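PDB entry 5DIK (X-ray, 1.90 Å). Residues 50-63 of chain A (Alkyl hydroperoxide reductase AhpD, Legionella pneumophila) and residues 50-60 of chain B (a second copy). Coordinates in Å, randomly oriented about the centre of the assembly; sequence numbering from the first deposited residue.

Chain A, residues 50-63: ALDKKTKELIAMAL
Chain B 50-60: ALDKKTKELIA

The two stretches are copies of one sequence and adopt nearly the same conformation. Ala A50 to Asp A52 and Ala B50 to Asp B52 each form a short lead-in, with Leu A51 (phi/psi -104/136°) and Leu B51 (-111/141°) extended and Asp A52 and Asp B52 at about -78/168°. A helix starts at Lys A53 and Lys B53, holding phi near -60° and psi near -40°, and in both chains continues past the end of the stretch. The i to i+4 ladder begins with Lys A56 N to Asp A52 O (3.0 Å) and Lys B56 N to Asp B52 O (3.1 Å). The helices run in the same general sense, their N-to-C directions 44° apart (signed crossing angle -44°), and their axes approach to 9.9 Å. Like residues face like: the CA atoms of Thr A55 and Thr B55 lie 8.1 Å apart, those of Ile A59 and Ile B59 only 5.5 Å, so the backbones draw together from the first pair to the second.

Each helix is capped by its own aspartate. Asp A52, with chi1 at 64° (p), turns its carboxylate back over the first turn, where OD1 accepts from Thr A55 N (2.9 Å) and from Thr A55 OG1 (2.8 Å); Asp B52 OD1 (chi1 65°, p) accepts from Thr B55 N and OG1 at the same distances. The cap satisfies a backbone amide that has no helical carbonyl partner. With both threonines at chi1 -60° (m), the hydroxyl is tied to the cap within its own chain, while the methyls meet across the interface, Thr A55 CG2 to Thr B55 CG2 at 4.1 Å.

No hydrogen bond joins the stretches; the contact is apolar and buries 334 Å² in total. Leucines make a reciprocal pair: Leu A51 CD2 lies 4.0 Å from Leu B58 CD1, and Leu A58 CD1 lies 4.0 Å from Leu B51 CD2. All four have chi1 m and chi2 t, and their CA-to-CB bonds point toward the other stretch. Where the backbones are closer, Ile A59 and Ile B59 (chi1 m, chi2 t) set their CA-to-CB bonds sideways and touch through CG1 and CG1 at 3.9 Å. Ile B59 CG2 also reaches Ala A62 CB at 3.7 Å, the shortest contact between the stretches, a methyl-to-methyl approach one turn farther along helix A. The lysines stay out of this packing, their NZ atoms hydrogen-bonded elsewhere in the structure.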

ATOM      1  N   ALA A  50       1.961 -17.853 -23.335  1.00 18.23           N
ATOM      2  CA  ALA A  50       0.562 -18.230 -23.199  1.00 18.22           C
ATOM      3  C   ALA A  50      -0.316 -16.994 -23.125  1.00 19.30           C
ATOM      4  O   ALA A  50      -1.447 -17.013 -23.597  1.00 20.43           O
ATOM      5  CB  ALA A  50       0.354 -19.092 -21.949  1.00 18.91           C
ATOM      6  N   LEU A  51       0.202 -15.913 -22.548  1.00 18.42           N
ATOM      7  CA  LEU A  51      -0.503 -14.652 -22.628  1.00 18.68           C
ATOM      8  C   LEU A  51       0.210 -13.793 -23.639  1.00 18.92           C
ATOM      9  O   LEU A  51       1.434 -13.729 -23.634  1.00 17.58           O
ATOM     10  CB  LEU A  51      -0.548 -13.984 -21.253  1.00 19.18           C
ATOM     11  CG  LEU A  51      -1.202 -14.828 -20.141  1.00 20.98           C
ATOM     12  CD1 LEU A  51      -1.172 -14.053 -18.843  1.00 21.69           C
ATOM     13  CD2 LEU A  51      -2.619 -15.237 -20.480  1.00 22.28           C
ATOM     14  N   ASP A  52      -0.519 -13.129 -24.519  1.00 20.09           N
ATOM     15  CA  ASP A  52       0.178 -12.254 -25.481  1.00 22.65           C
ATOM     16  C   ASP A  52       0.589 -10.922 -24.822  1.00 21.91           C
ATOM     17  O   ASP A  52       0.203 -10.634 -23.689  1.00 18.49           O
ATOM     18  CB  ASP A  52      -0.583 -12.078 -26.794  1.00 25.14           C
ATOM     19  CG  ASP A  52      -1.911 -11.372 -26.638  1.00 28.36           C
ATOM     20  OD1 ASP A  52      -2.174 -10.687 -25.625  1.00 31.66           O
ATOM     21  OD2 ASP A  52      -2.738 -11.547 -27.549  1.00 34.07           O
ATOM     22  N   LYS A  53       1.425 -10.165 -25.499  1.00 21.40           N
ATOM     23  CA  LYS A  53       1.981  -8.947 -24.930  1.00 22.75           C
ATOM     24  C   LYS A  53       0.879  -7.969 -24.556  1.00 21.81           C
ATOM     25  O   LYS A  53       0.958  -7.334 -23.524  1.00 17.50           O
ATOM     26  CB  LYS A  53       2.921  -8.254 -25.899  1.00 26.11           C
ATOM     27  CG  LYS A  53       4.276  -8.899 -26.059  1.00 29.78           C
ATOM     28  CD  LYS A  53       5.115  -8.068 -27.038  1.00 35.03           C
ATOM     29  CE  LYS A  53       6.596  -8.407 -26.976  1.00 39.19           C
ATOM     30  NZ  LYS A  53       7.208  -8.098 -25.655  1.00 42.18           N
ATOM     31  N   LYS A  54      -0.152  -7.847 -25.390  1.00 20.08           N
ATOM     32  CA  LYS A  54      -1.252  -6.919 -25.080  1.00 21.39           C
ATOM     33  C   LYS A  54      -1.960  -7.302 -23.772  1.00 19.02           C
ATOM     34  O   LYS A  54      -2.271  -6.446 -22.951  1.00 18.15           O
ATOM     35  CB  LYS A  54      -2.271  -6.899 -26.225  1.00 24.14           C
ATOM     36  CG  LYS A  54      -3.466  -5.981 -25.985  1.00 28.91           C
ATOM     37  CD  LYS A  54      -4.496  -6.155 -27.092  1.00 35.61           C
ATOM     38  CE  LYS A  54      -5.284  -7.440 -26.919  1.00 39.83           C
ATOM     39  NZ  LYS A  54      -6.067  -7.689 -28.152  1.00 44.04           N
ATOM     40  N   THR A  55      -2.233  -8.583 -23.601  1.00 18.12           N
ATOM     41  CA  THR A  55      -2.855  -9.080 -22.380  1.00 18.48           C
ATOM     42  C   THR A  55      -1.993  -8.776 -21.162  1.00 17.70           C
ATOM     43  O   THR A  55      -2.526  -8.365 -20.131  1.00 16.02           O
ATOM     44  CB  THR A  55      -3.156 -10.585 -22.458  1.00 19.55           C
ATOM     45  OG1 THR A  55      -4.046 -10.822 -23.544  1.00 19.85           O
ATOM     46  CG2 THR A  55      -3.821 -11.107 -21.182  1.00 20.46           C
ATOM     47  N   LYS A  56      -0.680  -9.045 -21.264  1.00 16.14           N
ATOM     48  CA  LYS A  56       0.257  -8.720 -20.203  1.00 16.36           C
ATOM     49  C   LYS A  56       0.277  -7.236 -19.890  1.00 16.96           C
ATOM     50  O   LYS A  56       0.319  -6.851 -18.710  1.00 14.42           O
ATOM     51  CB  LYS A  56       1.666  -9.231 -20.505  1.00 16.86           C
ATOM     52  CG  LYS A  56       1.739 -10.734 -20.424  1.00 17.96           C
ATOM     53  CD  LYS A  56       3.155 -11.222 -20.566  1.00 19.15           C
ATOM     54  CE  LYS A  56       3.164 -12.736 -20.673  1.00 22.11           C
ATOM     55  NZ  LYS A  56       4.538 -13.221 -20.564  1.00 25.18           N
ATOM     56  N   GLU A  57       0.170  -6.384 -20.905  1.00 16.43           N
ATOM     57  CA  GLU A  57       0.097  -4.963 -20.625  1.00 18.67           C
ATOM     58  C   GLU A  57      -1.196  -4.516 -19.966  1.00 16.72           C
ATOM     59  O   GLU A  57      -1.175  -3.514 -19.241  1.00 16.93           O
ATOM     60  CB  GLU A  57       0.273  -4.096 -21.886  1.00 22.32           C
ATOM     61  CG  GLU A  57       1.704  -3.960 -22.283  1.00 28.25           C
ATOM     62  CD  GLU A  57       2.585  -3.278 -21.243  1.00 27.61           C
ATOM     63  OE1 GLU A  57       2.290  -2.165 -20.774  1.00 33.22           O
ATOM     64  OE2 GLU A  57       3.644  -3.839 -20.994  1.00 30.59           O
ATOM     65  N   LEU A  58      -2.312  -5.181 -20.276  1.00 15.83           N
ATOM     66  CA  LEU A  58      -3.555  -4.934 -19.589  1.00 15.91           C
ATOM     67  C   LEU A  58      -3.390  -5.267 -18.095  1.00 15.77           C
ATOM     68  O   LEU A  58      -3.868  -4.522 -17.233  1.00 14.90           O
ATOM     69  CB  LEU A  58      -4.712  -5.700 -20.229  1.00 16.75           C
ATOM     70  CG  LEU A  58      -5.130  -5.169 -21.603  1.00 18.64           C
ATOM     71  CD1 LEU A  58      -6.069  -6.128 -22.284  1.00 19.41           C
ATOM     72  CD2 LEU A  58      -5.764  -3.785 -21.493  1.00 19.40           C
ATOM     73  N   ILE A  59      -2.690  -6.358 -17.792  1.00 14.58           N
ATOM     74  CA  ILE A  59      -2.376  -6.698 -16.407  1.00 15.20           C
ATOM     75  C   ILE A  59      -1.516  -5.617 -15.761  1.00 14.39           C
ATOM     76  O   ILE A  59      -1.810  -5.178 -14.641  1.00 14.91           O
ATOM     77  CB  ILE A  59      -1.690  -8.072 -16.310  1.00 15.83           C
ATOM     78  CG1 ILE A  59      -2.674  -9.165 -16.744  1.00 17.14           C
ATOM     79  CG2 ILE A  59      -1.162  -8.337 -14.894  1.00 15.64           C
ATOM     80  CD1 ILE A  59      -1.980 -10.485 -17.034  1.00 18.09           C
ATOM     81  N   ALA A  60      -0.498  -5.144 -16.471  1.00 14.01           N
ATOM     82  CA  ALA A  60       0.362  -4.065 -15.961  1.00 14.71           C
ATOM     83  C   ALA A  60      -0.455  -2.804 -15.674  1.00 14.18           C
ATOM     84  O   ALA A  60      -0.228  -2.149 -14.667  1.00 13.97           O
ATOM     85  CB  ALA A  60       1.493  -3.759 -16.924  1.00 14.57           C
ATOM     86  N   MET A  61      -1.409  -2.487 -16.541  1.00 14.58           N
ATOM     87  CA  MET A  61      -2.262  -1.285 -16.341  1.00 15.79           C
ATOM     88  C   MET A  61      -3.134  -1.424 -15.099  1.00 14.70           C
ATOM     89  O   MET A  61      -3.236  -0.487 -14.315  1.00 14.85           O
ATOM     90  CB  MET A  61      -3.139  -1.010 -17.550  1.00 17.09           C
ATOM     91  CG  MET A  61      -4.091   0.176 -17.338  1.00 20.08           C
ATOM     92  SD  MET A  61      -3.230   1.717 -16.926  1.00 24.74           S
ATOM     93  CE  MET A  61      -2.719   2.026 -18.612  1.00 22.44           C
ATOM     94  N   ALA A  62      -3.734  -2.589 -14.907  1.00 14.27           N
ATOM     95  CA  ALA A  62      -4.479  -2.853 -13.678  1.00 14.67           C
ATOM     96  C   ALA A  62      -3.641  -2.657 -12.429  1.00 13.73           C
ATOM     97  O   ALA A  62      -4.099  -2.011 -11.470  1.00 13.42           O
ATOM     98  CB  ALA A  62      -5.094  -4.239 -13.687  1.00 14.13           C
ATOM     99  N   LEU A  63      -2.421  -3.184 -12.447  1.00 13.99           N
ATOM    100  CA  LEU A  63      -1.490  -3.058 -11.336  1.00 14.89           C
ATOM    101  C   LEU A  63      -1.059  -1.607 -11.107  1.00 14.59           C
ATOM    102  O   LEU A  63      -0.930  -1.158  -9.973  1.00 13.33           O
ATOM    103  CB  LEU A  63      -0.239  -3.924 -11.605  1.00 16.67           C
ATOM    104  CG  LEU A  63      -0.451  -5.417 -11.481  1.00 18.85           C
ATOM    105  CD1 LEU A  63       0.674  -6.211 -12.137  1.00 21.07           C
ATOM    106  CD2 LEU A  63      -0.515  -5.790 -10.029  1.00 19.60           C
TER
ATOM    107  N   ALA B  50     -15.479  -7.770 -23.646  1.00 27.90           N
ATOM    108  CA  ALA B  50     -14.283  -7.671 -24.497  1.00 27.83           C
ATOM    109  C   ALA B  50     -13.147  -8.552 -23.976  1.00 28.04           C
ATOM    110  O   ALA B  50     -12.313  -9.027 -24.756  1.00 29.87           O
ATOM    111  CB  ALA B  50     -13.826  -6.210 -24.603  1.00 30.83           C
ATOM    112  N   LEU B  51     -13.107  -8.774 -22.660  1.00 24.21           N
ATOM    113  CA  LEU B  51     -12.183  -9.737 -22.071  1.00 23.88           C
ATOM    114  C   LEU B  51     -13.013 -10.894 -21.564  1.00 22.51           C
ATOM    115  O   LEU B  51     -14.066 -10.681 -20.995  1.00 24.16           O
ATOM    116  CB  LEU B  51     -11.379  -9.084 -20.932  1.00 22.82           C
ATOM    117  CG  LEU B  51     -10.505  -7.879 -21.331  1.00 24.14           C
ATOM    118  CD1 LEU B  51      -9.809  -7.318 -20.108  1.00 26.64           C
ATOM    119  CD2 LEU B  51      -9.481  -8.241 -22.399  1.00 24.59           C
ATOM    120  N   ASP B  52     -12.542 -12.116 -21.709  1.00 23.36           N
ATOM    121  CA  ASP B  52     -13.313 -13.229 -21.175  1.00 24.58           C
ATOM    122  C   ASP B  52     -13.133 -13.383 -19.653  1.00 22.02           C
ATOM    123  O   ASP B  52     -12.247 -12.783 -19.073  1.00 21.21           O
ATOM    124  CB  ASP B  52     -13.086 -14.542 -21.959  1.00 27.10           C
ATOM    125  CG  ASP B  52     -11.667 -15.087 -21.878  1.00 29.16           C
ATOM    126  OD1 ASP B  52     -10.905 -14.787 -20.954  1.00 28.61           O
ATOM    127  OD2 ASP B  52     -11.321 -15.891 -22.767  1.00 35.74           O
ATOM    128  N   LYS B  53     -13.963 -14.204 -19.026  1.00 21.95           N
ATOM    129  CA  LYS B  53     -13.929 -14.357 -17.563  1.00 22.31           C
ATOM    130  C   LYS B  53     -12.575 -14.852 -17.049  1.00 21.47           C
ATOM    131  O   LYS B  53     -12.090 -14.374 -16.045  1.00 18.16           O
ATOM    132  CB  LYS B  53     -14.977 -15.327 -17.080  1.00 25.66           C
ATOM    133  CG  LYS B  53     -16.394 -14.815 -17.116  1.00 29.91           C
ATOM    134  CD  LYS B  53     -17.313 -15.900 -16.562  1.00 35.37           C
ATOM    135  CE  LYS B  53     -18.662 -15.353 -16.117  1.00 45.10           C
ATOM    136  NZ  LYS B  53     -18.564 -14.364 -15.005  1.00 50.45           N
ATOM    137  N   LYS B  54     -11.957 -15.799 -17.766  1.00 20.26           N
ATOM    138  CA  LYS B  54     -10.647 -16.319 -17.351  1.00 21.61           C
ATOM    139  C   LYS B  54      -9.567 -15.226 -17.355  1.00 19.54           C
ATOM    140  O   LYS B  54      -8.783 -15.122 -16.404  1.00 19.14           O
ATOM    141  CB  LYS B  54     -10.231 -17.472 -18.250  1.00 24.67           C
ATOM    142  CG  LYS B  54      -8.868 -18.074 -17.885  1.00 28.10           C
ATOM    143  CD  LYS B  54      -8.459 -19.093 -18.932  1.00 35.97           C
ATOM    144  CE  LYS B  54      -7.990 -18.399 -20.204  1.00 39.10           C
ATOM    145  NZ  LYS B  54      -7.847 -19.423 -21.267  1.00 45.28           N
ATOM    146  N   THR B  55      -9.553 -14.414 -18.405  1.00 17.91           N
ATOM    147  CA  THR B  55      -8.614 -13.307 -18.515  1.00 18.48           C
ATOM    148  C   THR B  55      -8.799 -12.313 -17.370  1.00 16.78           C
ATOM    149  O   THR B  55      -7.831 -11.882 -16.770  1.00 16.46           O
ATOM    150  CB  THR B  55      -8.741 -12.573 -19.853  1.00 19.54           C
ATOM    151  OG1 THR B  55      -8.469 -13.485 -20.902  1.00 21.08           O
ATOM    152  CG2 THR B  55      -7.746 -11.434 -19.938  1.00 21.03           C
ATOM    153  N   LYS B  56     -10.054 -11.961 -17.081  1.00 16.27           N
ATOM    154  CA  LYS B  56     -10.362 -11.075 -15.954  1.00 16.57           C
ATOM    155  C   LYS B  56      -9.918 -11.687 -14.626  1.00 15.81           C
ATOM    156  O   LYS B  56      -9.419 -10.969 -13.766  1.00 14.68           O
ATOM    157  CB  LYS B  56     -11.853 -10.733 -15.911  1.00 17.31           C
ATOM    158  CG  LYS B  56     -12.232  -9.809 -17.047  1.00 18.81           C
ATOM    159  CD  LYS B  56     -13.685  -9.378 -16.932  1.00 21.27           C
ATOM    160  CE  LYS B  56     -14.107  -8.636 -18.144  1.00 23.07           C
ATOM    161  NZ  LYS B  56     -15.415  -7.995 -17.888  1.00 25.93           N
ATOM    162  N   GLU B  57     -10.057 -12.988 -14.454  1.00 16.23           N
ATOM    163  CA  GLU B  57      -9.588 -13.615 -13.200  1.00 18.60           C
ATOM    164  C   GLU B  57      -8.081 -13.647 -13.067  1.00 15.87           C
ATOM    165  O   GLU B  57      -7.572 -13.610 -11.959  1.00 15.52           O
ATOM    166  CB  GLU B  57     -10.081 -15.043 -13.014  1.00 21.51           C
ATOM    167  CG  GLU B  57     -11.484 -15.124 -12.514  1.00 28.14           C
ATOM    168  CD  GLU B  57     -11.673 -14.517 -11.135  1.00 27.31           C
ATOM    169  OE1 GLU B  57     -10.943 -14.840 -10.160  1.00 30.33           O
ATOM    170  OE2 GLU B  57     -12.625 -13.769 -11.029  1.00 33.74           O
ATOM    171  N   LEU B  58      -7.379 -13.782 -14.182  1.00 15.50           N
ATOM    172  CA  LEU B  58      -5.929 -13.624 -14.185  1.00 15.87           C
ATOM    173  C   LEU B  58      -5.523 -12.241 -13.720  1.00 14.87           C
ATOM    174  O   LEU B  58      -4.571 -12.077 -12.948  1.00 14.59           O
ATOM    175  CB  LEU B  58      -5.342 -13.951 -15.570  1.00 16.63           C
ATOM    176  CG  LEU B  58      -5.414 -15.442 -15.926  1.00 16.98           C
ATOM    177  CD1 LEU B  58      -5.081 -15.651 -17.389  1.00 17.42           C
ATOM    178  CD2 LEU B  58      -4.493 -16.268 -15.054  1.00 16.91           C
ATOM    179  N   ILE B  59      -6.255 -11.224 -14.166  1.00 15.17           N
ATOM    180  CA  ILE B  59      -6.015  -9.850 -13.711  1.00 15.04           C
ATOM    181  C   ILE B  59      -6.277  -9.758 -12.204  1.00 14.87           C
ATOM    182  O   ILE B  59      -5.478  -9.197 -11.479  1.00 15.30           O
ATOM    183  CB  ILE B  59      -6.872  -8.851 -14.482  1.00 15.01           C
ATOM    184  CG1 ILE B  59      -6.450  -8.800 -15.959  1.00 15.28           C
ATOM    185  CG2 ILE B  59      -6.844  -7.467 -13.850  1.00 15.87           C
ATOM    186  CD1 ILE B  59      -7.492  -8.122 -16.842  1.00 14.49           C
ATOM    187  N   ALA B  60      -7.400 -10.326 -11.745  1.00 14.64           N
ATOM    188  CA  ALA B  60      -7.708 -10.372 -10.311  1.00 14.55           C
ATOM    189  C   ALA B  60      -6.600 -11.035  -9.503  1.00 14.88           C
ATOM    190  O   ALA B  60      -6.251 -10.554  -8.430  1.00 13.60           O
ATOM    191  CB  ALA B  60      -9.037 -11.057 -10.048  1.00 14.52           C
TER